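Local coordinates for protein retinol dehydratase (Spodoptera frugiperda, PDB 1FMJ) that probably converts retinol to anhydroretinol by way of a sulfated intermediate, being a sulfotransferase-family enzyme that binds retinol and adenosine-3',5'-diphosphate, at residues Lys25-Gly29 with Asp212-Met216; Asp52-Ile56 with Arg144-Ser148; Leu175-Met180 with Lys237-Met243. All coordinates share one frame; numbering follows the deposited sequence.

Contact 1 of 3, residues Lys25-Gly29 with Asp212-Met216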
loop_
_atom_site.group_PDB
_atom_site.type_symbol
_atom_site.label_atom_id
_atom_site.label_comp_id
_atom_site.label_asym_id
_atom_site.label_seq_id
_atom_site.Cartn_x
_atom_site.Cartn_y
_atom_site.Cartn_z
ATOM N N LYS A 25 -18.337 -10.991 2.309
ATOM C CA LYS A 25 -19.486 -10.684 1.460
ATOM C C LYS A 25 -20.522 -9.813 2.171
ATOM O O LYS A 25 -21.590 -9.534 1.620
ATOM C CB LYS A 25 -20.160 -11.980 0.995
ATOM C CG LYS A 25 -19.353 -12.809 0.010
ATOM C CD LYS A 25 -19.322 -12.153 -1.360
ATOM C CE LYS A 25 -18.606 -13.031 -2.368
ATOM N NZ LYS A 25 -17.237 -13.371 -1.905
ATOM N N ALA A 26 -20.208 -9.394 3.392
ATOM C CA ALA A 26 -21.111 -8.562 4.177
ATOM C C ALA A 26 -20.566 -7.143 4.315
ATOM O O ALA A 26 -21.215 -6.267 4.883
ATOM C CB ALA A 26 -21.314 -9.179 5.548
ATOM N N ASN A 27 -19.364 -6.930 3.794
ATOM C CA ASN A 27 -18.718 -5.627 3.850
ATOM C C ASN A 27 -18.142 -5.234 2.497
ATOM O O ASN A 27 -18.083 -4.052 2.162
ATOM C CB ASN A 27 -17.586 -5.640 4.877
ATOM C CG ASN A 27 -18.088 -5.560 6.300
ATOM O OD1 ASN A 27 -18.964 -6.329 6.718
ATOM N ND2 ASN A 27 -17.526 -4.627 7.064
ATOM N N LEU A 28 -17.720 -6.234 1.728
ATOM C CA LEU A 28 -17.116 -5.997 0.421
ATOM C C LEU A 28 -17.900 -6.681 -0.701
ATOM O O LEU A 28 -17.490 -6.644 -1.863
ATOM C CB LEU A 28 -15.683 -6.532 0.421
ATOM C CG LEU A 28 -14.873 -6.363 1.712
ATOM C CD1 LEU A 28 -13.630 -7.227 1.663
ATOM C CD2 LEU A 28 -14.499 -4.907 1.890
ATOM N N GLY A 29 -19.023 -7.300 -0.344
ATOM C CA GLY A 29 -19.838 -8.017 -1.314
ATOM C C GLY A 29 -20.194 -7.276 -2.591
ATOM O O GLY A 29 -20.108 -7.833 -3.681
ATOM N N ASP A 212 -17.228 -3.140 11.479
ATOM C CA ASP A 212 -17.324 -4.305 10.601
ATOM C C ASP A 212 -16.013 -4.398 9.825
ATOM O O ASP A 212 -15.533 -5.485 9.509
ATOM C CB ASP A 212 -18.457 -4.169 9.584
ATOM C CG ASP A 212 -19.818 -4.103 10.222
ATOM O OD1 ASP A 212 -20.029 -4.783 11.245
ATOM O OD2 ASP A 212 -20.682 -3.380 9.679
ATOM N N PHE A 213 -15.447 -3.244 9.506
ATOM C CA PHE A 213 -14.195 -3.216 8.769
ATOM C C PHE A 213 -13.090 -3.755 9.678
ATOM O O PHE A 213 -12.228 -4.515 9.235
ATOM C CB PHE A 213 -13.862 -1.792 8.319
ATOM C CG PHE A 213 -12.648 -1.711 7.436
ATOM C CD1 PHE A 213 -12.737 -2.015 6.078
ATOM C CD2 PHE A 213 -11.403 -1.395 7.968
ATOM C CE1 PHE A 213 -11.600 -2.006 5.266
ATOM C CE2 PHE A 213 -10.259 -1.385 7.159
ATOM C CZ PHE A 213 -10.362 -1.692 5.809
ATOM N N TRP A 214 -13.132 -3.364 10.952
ATOM C CA TRP A 214 -12.142 -3.807 11.933
ATOM C C TRP A 214 -12.183 -5.310 12.179
ATOM O O TRP A 214 -11.140 -5.944 12.344
ATOM C CB TRP A 214 -12.334 -3.071 13.256
ATOM C CG TRP A 214 -11.620 -3.724 14.414
ATOM C CD1 TRP A 214 -12.191 -4.417 15.444
ATOM C CD2 TRP A 214 -10.209 -3.742 14.654
ATOM N NE1 TRP A 214 -11.223 -4.862 16.312
ATOM C CE2 TRP A 214 -9.997 -4.460 15.852
ATOM C CE3 TRP A 214 -9.099 -3.218 13.971
ATOM C CZ2 TRP A 214 -8.721 -4.669 16.387
ATOM C CZ3 TRP A 214 -7.832 -3.426 14.500
ATOM C CH2 TRP A 214 -7.653 -4.146 15.698
ATOM N N GLU A 215 -13.383 -5.877 12.228
ATOM C CA GLU A 215 -13.526 -7.316 12.435
ATOM C C GLU A 215 -12.791 -8.049 11.319
ATOM O O GLU A 215 -12.034 -8.988 11.554
ATOM C CB GLU A 215 -14.998 -7.729 12.397
ATOM C CG GLU A 215 -15.852 -7.221 13.552
ATOM C CD GLU A 215 -15.368 -7.716 14.905
ATOM O OE1 GLU A 215 -14.798 -8.832 14.958
ATOM O OE2 GLU A 215 -15.572 -6.992 15.911
ATOM N N MET A 216 -13.039 -7.600 10.095
ATOM C CA MET A 216 -12.450 -8.182 8.902
ATOM C C MET A 216 -10.943 -8.000 8.894
ATOM O O MET A 216 -10.189 -8.965 8.727
ATOM C CB MET A 216 -13.083 -7.526 7.667
ATOM C CG MET A 216 -12.458 -7.877 6.322
ATOM S SD MET A 216 -13.500 -7.301 4.929
ATOM C CE MET A 216 -13.878 -5.590 5.438
#
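Leu28 and Met216 meet tip to tip and supply the apolar half of the contact. The sulfur leads: Met216 SD lies 3.3 Å from Leu28 CD1, a tight approach, and 3.6 Å from Leu28 CG. The bend at the end of the methionine chain (chi3 47°) folds its methyl back across the leucine, where Met216 CE reaches Leu28 CD2 at 3.7 Å. Met216 CE also rests 3.8 Å from Asn27 CB, so one thioether covers both loop residues. Leu204 and Leu221, both in loops, touch Leu28 and Met216 respectively.

The polar half is close contact without bonding. Asn27 crosses Asp212 at about a right angle, its amide plane turned 82° from the carboxylate. Asn27 ND2 comes within 3.3 Å of Asp212 O, but the angle is too poor for a hydrogen bond. As modelled, Asn27 OD1 also faces another acceptor, Ala26 O, at 2.9 Å, and ND2 approaches the backbone donor of Phe213, which makes the assigned orientation of this amide doubtful. The backbone of Asn27 is held separately, by hydrogen bonding to that of Asn205.

The contact thus docks the loop between helix 18-24 and strand 35-38 against helix 210-218 of the sulfotransferase domain, an N-terminal segment laid over a helix of the P-loop-type alpha/beta fold.

Contact 2 of 3, residues Asp52-Ile56 with Arg144-Ser148; sequences DAANI and RPGSS
Asp52 turns its carboxylate onto Ser147, a two-pronged side-chain grip on a helix N-terminus: an acid from the start of helix 53-57 holds the first turn of helix 146-152 from outside, the N-cap position of that helix being Pro145. Both carboxylate oxygens take part, each through its syn lone pair. Asp52 OD1 accepts from Ser147 OG at 2.5 Å, while Asp52 OD2 accepts from Ser147 N at 3.1 Å in a nearly straight bond (171°). The serine can offer both donors together because its hydroxyl stands between the backbone N and the carbonyl carbon (chi1 62°), leaving OG and N facing the same way. The amino end of the helix would be expected to favour a negative charge on this buried acid.

Asp52 meets the Pro145 ring obliquely, the carboxylate carbon CG lying 3.3 Å from Pro145 CB. Asn55 CB also comes to 3.5 Å from Ser147 OG, and Ile56 CG1 lies against Ser147 CB at 4.1 Å. Phe109, from a loop, also touches Asp52. Within the helix start itself, Ser148 OG donates back to Pro145 O at 2.7 Å, with the hydroxyl tilted 21° from the carbonyl plane.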
loop_
_atom_site.group_PDB
_atom_site.type_symbol
_atom_site.label_atom_id
_atom_site.label_comp_id
_atom_site.label_asym_id
_atom_site.label_seq_id
_atom_site.Cartn_x
_atom_site.Cartn_y
_atom_site.Cartn_z
ATOM N N ASP A 52 -0.718 -13.679 -12.349
ATOM C CA ASP A 52 0.630 -13.112 -12.421
ATOM C C ASP A 52 1.502 -13.443 -11.203
ATOM O O ASP A 52 2.636 -12.971 -11.100
ATOM C CB ASP A 52 0.506 -11.592 -12.598
ATOM C CG ASP A 52 1.803 -10.933 -13.050
ATOM O OD1 ASP A 52 2.476 -11.477 -13.943
ATOM O OD2 ASP A 52 2.137 -9.849 -12.531
ATOM N N ALA A 53 0.988 -14.264 -10.291
ATOM C CA ALA A 53 1.732 -14.616 -9.075
ATOM C C ALA A 53 3.092 -15.275 -9.321
ATOM O O ALA A 53 4.094 -14.888 -8.719
ATOM C CB ALA A 53 0.876 -15.507 -8.178
ATOM N N ALA A 54 3.128 -16.270 -10.200
ATOM C CA ALA A 54 4.378 -16.964 -10.513
ATOM C C ALA A 54 5.386 -16.023 -11.181
ATOM O O ALA A 54 6.576 -16.031 -10.848
ATOM C CB ALA A 54 4.095 -18.144 -11.412
ATOM N N ASN A 55 4.904 -15.215 -12.122
ATOM C CA ASN A 55 5.759 -14.261 -12.822
ATOM C C ASN A 55 6.391 -13.280 -11.844
ATOM O O ASN A 55 7.571 -12.947 -11.958
ATOM C CB ASN A 55 4.952 -13.479 -13.856
ATOM C CG ASN A 55 4.691 -14.275 -15.114
ATOM O OD1 ASN A 55 4.001 -13.811 -16.012
ATOM N ND2 ASN A 55 5.242 -15.478 -15.184
ATOM N N ILE A 56 5.600 -12.818 -10.881
ATOM C CA ILE A 56 6.104 -11.875 -9.893
ATOM C C ILE A 56 7.094 -12.563 -8.957
ATOM O O ILE A 56 8.021 -11.943 -8.454
ATOM C CB ILE A 56 4.943 -11.250 -9.090
ATOM C CG1 ILE A 56 4.182 -10.266 -9.986
ATOM C CG2 ILE A 56 5.474 -10.537 -7.858
ATOM C CD1 ILE A 56 2.827 -9.836 -9.438
ATOM N N ARG A 144 -3.174 -4.885 -17.131
ATOM C CA ARG A 144 -1.812 -5.329 -17.390
ATOM C C ARG A 144 -1.126 -5.855 -16.129
ATOM O O ARG A 144 -0.990 -5.136 -15.139
ATOM C CB ARG A 144 -1.006 -4.166 -17.948
ATOM C CG ARG A 144 -1.664 -3.501 -19.139
ATOM C CD ARG A 144 -0.982 -2.191 -19.450
ATOM N NE ARG A 144 0.423 -2.383 -19.782
ATOM C CZ ARG A 144 1.303 -1.393 -19.873
ATOM N NH1 ARG A 144 0.915 -0.144 -19.654
ATOM N NH2 ARG A 144 2.570 -1.651 -20.189
ATOM N N PRO A 145 -0.685 -7.120 -16.145
ATOM C CA PRO A 145 -0.015 -7.675 -14.963
ATOM C C PRO A 145 1.142 -6.774 -14.517
ATOM O O PRO A 145 1.809 -6.145 -15.343
ATOM C CB PRO A 145 0.463 -9.036 -15.450
ATOM C CG PRO A 145 -0.628 -9.425 -16.432
ATOM C CD PRO A 145 -0.838 -8.139 -17.198
ATOM N N GLY A 146 1.371 -6.709 -13.210
ATOM C CA GLY A 146 2.442 -5.876 -12.694
ATOM C C GLY A 146 3.810 -6.230 -13.245
ATOM O O GLY A 146 4.616 -5.341 -13.548
ATOM N N SER A 147 4.076 -7.527 -13.386
ATOM C CA SER A 147 5.364 -7.979 -13.886
ATOM C C SER A 147 5.661 -7.472 -15.294
ATOM O O SER A 147 6.801 -7.128 -15.602
ATOM C CB SER A 147 5.441 -9.508 -13.857
ATOM O OG SER A 147 4.464 -10.084 -14.698
ATOM N N SER A 148 4.649 -7.422 -16.152
ATOM C CA SER A 148 4.883 -6.941 -17.508
ATOM C C SER A 148 5.213 -5.455 -17.503
ATOM O O SER A 148 5.969 -4.981 -18.348
ATOM C CB SER A 148 3.673 -7.222 -18.409
ATOM O OG SER A 148 2.499 -6.586 -17.942
#

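Contact 3 of 3, residues Leu175-Met180 with Lys237-Met243; sequences LDTVKM and KRHDPNM
Asn242 reaches from the loop ahead of strand 243-247 into the segment from Leu175 to Lys179, and every atom of its side chain meets something there. Asn242 CB lies against two carbonyl oxygens, 3.3 Å from Val178 O and near Leu175 O as well. CG stands beside the backbone N (chi1 -78°), a setting that carries the amide to this segment. Asn242 ND2 then donates to Leu175 O at 2.7 Å in a nearly straight bond (164°), the acceptor lying close to the amide plane. Asn242 OD1 accepts from Lys179 NZ at 2.9 Å, the ammonium tilted 33° from the carbonyl plane. The same ammonium donates to a water, which in turn donates to Pro241 O.

With an alanine here the amide is gone, and Leu175 O is likely to be left without that donor, while the lysine tip, still beside its water, would probably be freer to turn.

The backbone is fixed too. An Asx turn, Asn242 N to Asp240 OD1 at 2.6 Å, shapes the approach, and Met180 N donates to Asn242 O at 2.8 Å. Beyond it Met180 and Met243 form a parallel bridge, their side chains side by side on one face, Met180 SD 3.8 Å from Met243 CE. The Leu175 and Lys237 side chains cross, Leu175 CD1 lying 3.9 Å from Lys237 CD.

This is the start of a strand pairing in the parallel sheet of the sulfotransferase alpha/beta fold, where outermost strand 243-247 joins strand 179-184.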
loop_
_atom_site.group_PDB
_atom_site.type_symbol
_atom_site.label_atom_id
_atom_site.label_comp_id
_atom_site.label_asym_id
_atom_site.label_seq_id
_atom_site.Cartn_x
_atom_site.Cartn_y
_atom_site.Cartn_z
ATOM N N LEU A 175 16.469 -9.127 -2.159
ATOM C CA LEU A 175 17.284 -8.115 -1.504
ATOM C C LEU A 175 18.781 -8.230 -1.823
ATOM O O LEU A 175 19.557 -7.340 -1.482
ATOM C CB LEU A 175 17.055 -8.161 0.011
ATOM C CG LEU A 175 15.629 -7.862 0.493
ATOM C CD1 LEU A 175 15.563 -7.960 2.015
ATOM C CD2 LEU A 175 15.208 -6.465 0.030
ATOM N N ASP A 176 19.190 -9.313 -2.478
ATOM C CA ASP A 176 20.595 -9.448 -2.850
ATOM C C ASP A 176 20.836 -8.511 -4.015
ATOM O O ASP A 176 21.966 -8.116 -4.287
ATOM C CB ASP A 176 20.940 -10.869 -3.316
ATOM C CG ASP A 176 20.906 -11.887 -2.194
ATOM O OD1 ASP A 176 21.294 -11.549 -1.059
ATOM O OD2 ASP A 176 20.506 -13.041 -2.458
ATOM N N THR A 177 19.764 -8.147 -4.706
ATOM C CA THR A 177 19.895 -7.280 -5.868
ATOM C C THR A 177 19.356 -5.863 -5.712
ATOM O O THR A 177 20.004 -4.893 -6.112
ATOM C CB THR A 177 19.194 -7.910 -7.083
ATOM O OG1 THR A 177 19.648 -9.259 -7.246
ATOM C CG2 THR A 177 19.497 -7.112 -8.348
ATOM N N VAL A 178 18.172 -5.742 -5.129
ATOM C CA VAL A 178 17.540 -4.437 -4.995
ATOM C C VAL A 178 17.471 -3.871 -3.590
ATOM O O VAL A 178 17.614 -4.593 -2.601
ATOM C CB VAL A 178 16.101 -4.482 -5.579
ATOM C CG1 VAL A 178 16.130 -5.161 -6.931
ATOM C CG2 VAL A 178 15.155 -5.235 -4.638
ATOM N N LYS A 179 17.263 -2.562 -3.514
ATOM C CA LYS A 179 17.127 -1.894 -2.236
ATOM C C LYS A 179 15.631 -1.725 -1.986
ATOM O O LYS A 179 14.847 -1.546 -2.923
ATOM C CB LYS A 179 17.834 -0.538 -2.256
ATOM C CG LYS A 179 19.345 -0.675 -2.346
ATOM C CD LYS A 179 20.053 0.659 -2.293
ATOM C CE LYS A 179 21.546 0.464 -2.482
ATOM N NZ LYS A 179 22.102 -0.501 -1.483
ATOM N N MET A 180 15.236 -1.800 -0.723
ATOM C CA MET A 180 13.833 -1.676 -0.354
ATOM C C MET A 180 13.648 -0.904 0.938
ATOM O O MET A 180 14.422 -1.064 1.885
ATOM C CB MET A 180 13.206 -3.072 -0.199
ATOM C CG MET A 180 11.803 -3.084 0.447
ATOM S SD MET A 180 11.042 -4.749 0.531
ATOM C CE MET A 180 10.711 -5.026 -1.207
ATOM N N LYS A 237 13.882 -9.302 7.989
ATOM C CA LYS A 237 14.934 -8.942 7.039
ATOM C C LYS A 237 15.532 -7.555 7.254
ATOM O O LYS A 237 16.359 -7.116 6.456
ATOM C CB LYS A 237 14.395 -9.005 5.611
ATOM C CG LYS A 237 14.193 -10.390 5.052
ATOM C CD LYS A 237 15.494 -10.951 4.529
ATOM C CE LYS A 237 15.258 -12.186 3.683
ATOM N NZ LYS A 237 16.514 -12.580 2.972
ATOM N N ARG A 238 15.139 -6.867 8.321
ATOM C CA ARG A 238 15.644 -5.516 8.563
ATOM C C ARG A 238 17.154 -5.395 8.749
ATOM O O ARG A 238 17.718 -4.306 8.618
ATOM C CB ARG A 238 14.934 -4.891 9.767
ATOM C CG ARG A 238 15.266 -5.501 11.126
ATOM C CD ARG A 238 14.459 -4.797 12.212
ATOM N NE ARG A 238 14.841 -5.188 13.566
ATOM C CZ ARG A 238 14.766 -6.425 14.043
ATOM N NH1 ARG A 238 14.319 -7.410 13.278
ATOM N NH2 ARG A 238 15.138 -6.680 15.294
ATOM N N HIS A 239 17.802 -6.512 9.062
ATOM C CA HIS A 239 19.246 -6.530 9.278
ATOM C C HIS A 239 20.007 -6.334 7.969
ATOM O O HIS A 239 21.066 -5.702 7.947
ATOM C CB HIS A 239 19.647 -7.856 9.934
ATOM C CG HIS A 239 18.898 -8.150 11.198
ATOM N ND1 HIS A 239 18.795 -9.420 11.727
ATOM C CD2 HIS A 239 18.201 -7.339 12.032
ATOM C CE1 HIS A 239 18.064 -9.379 12.829
ATOM N NE2 HIS A 239 17.692 -8.128 13.035
ATOM N N ASP A 240 19.450 -6.873 6.888
ATOM C CA ASP A 240 20.042 -6.788 5.555
ATOM C C ASP A 240 20.376 -5.346 5.157
ATOM O O ASP A 240 19.584 -4.429 5.372
ATOM C CB ASP A 240 19.089 -7.405 4.526
ATOM C CG ASP A 240 19.728 -7.568 3.152
ATOM O OD1 ASP A 240 20.148 -6.557 2.554
ATOM O OD2 ASP A 240 19.803 -8.718 2.669
ATOM N N PRO A 241 21.565 -5.133 4.577
ATOM C CA PRO A 241 21.990 -3.795 4.155
ATOM C C PRO A 241 21.095 -3.161 3.091
ATOM O O PRO A 241 21.100 -1.948 2.935
ATOM C CB PRO A 241 23.409 -4.031 3.634
ATOM C CG PRO A 241 23.882 -5.167 4.472
ATOM C CD PRO A 241 22.682 -6.088 4.476
ATOM N N ASN A 242 20.338 -3.978 2.363
ATOM C CA ASN A 242 19.458 -3.467 1.310
ATOM C C ASN A 242 18.011 -3.288 1.749
ATOM O O ASN A 242 17.114 -3.095 0.921
ATOM C CB ASN A 242 19.514 -4.375 0.076
ATOM C CG ASN A 242 20.764 -4.142 -0.753
ATOM O OD1 ASN A 242 21.451 -3.137 -0.584
ATOM N ND2 ASN A 242 21.049 -5.056 -1.666
ATOM N N MET A 243 17.795 -3.342 3.061
ATOM C CA MET A 243 16.464 -3.173 3.629
ATOM C C MET A 243 16.466 -2.071 4.676
ATOM O O MET A 243 17.346 -2.023 5.535
ATOM C CB MET A 243 15.976 -4.474 4.269
ATOM C CG MET A 243 14.745 -4.307 5.171
ATOM S SD MET A 243 13.234 -3.801 4.296
ATOM C CE MET A 243 12.501 -5.376 3.989
HETATM O O HOH W 1 21.457 0.112 1.128
#

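The three contacts are separate sites in a single chain. Contacts 1 and 3 lie on opposite sides of the chain's centre, their centres 35 Å apart, yet their segments alternate along the sequence. Contact 2 is about 28 Å from contact 1 and 22 Å from contact 3, centre to centre; its nearest atoms stay about 10 Å from contact 3. None reaches a ligand. The side chains of Leu28 in contact 1 and Pro145 in contact 2 are about 11 and 13 Å from bound retinol, while those of Phe213 and Met180 are about 11 and 13 Å from adenosine-3',5'-diphosphate. All three therefore join parts of the fold at a distance from both ligands.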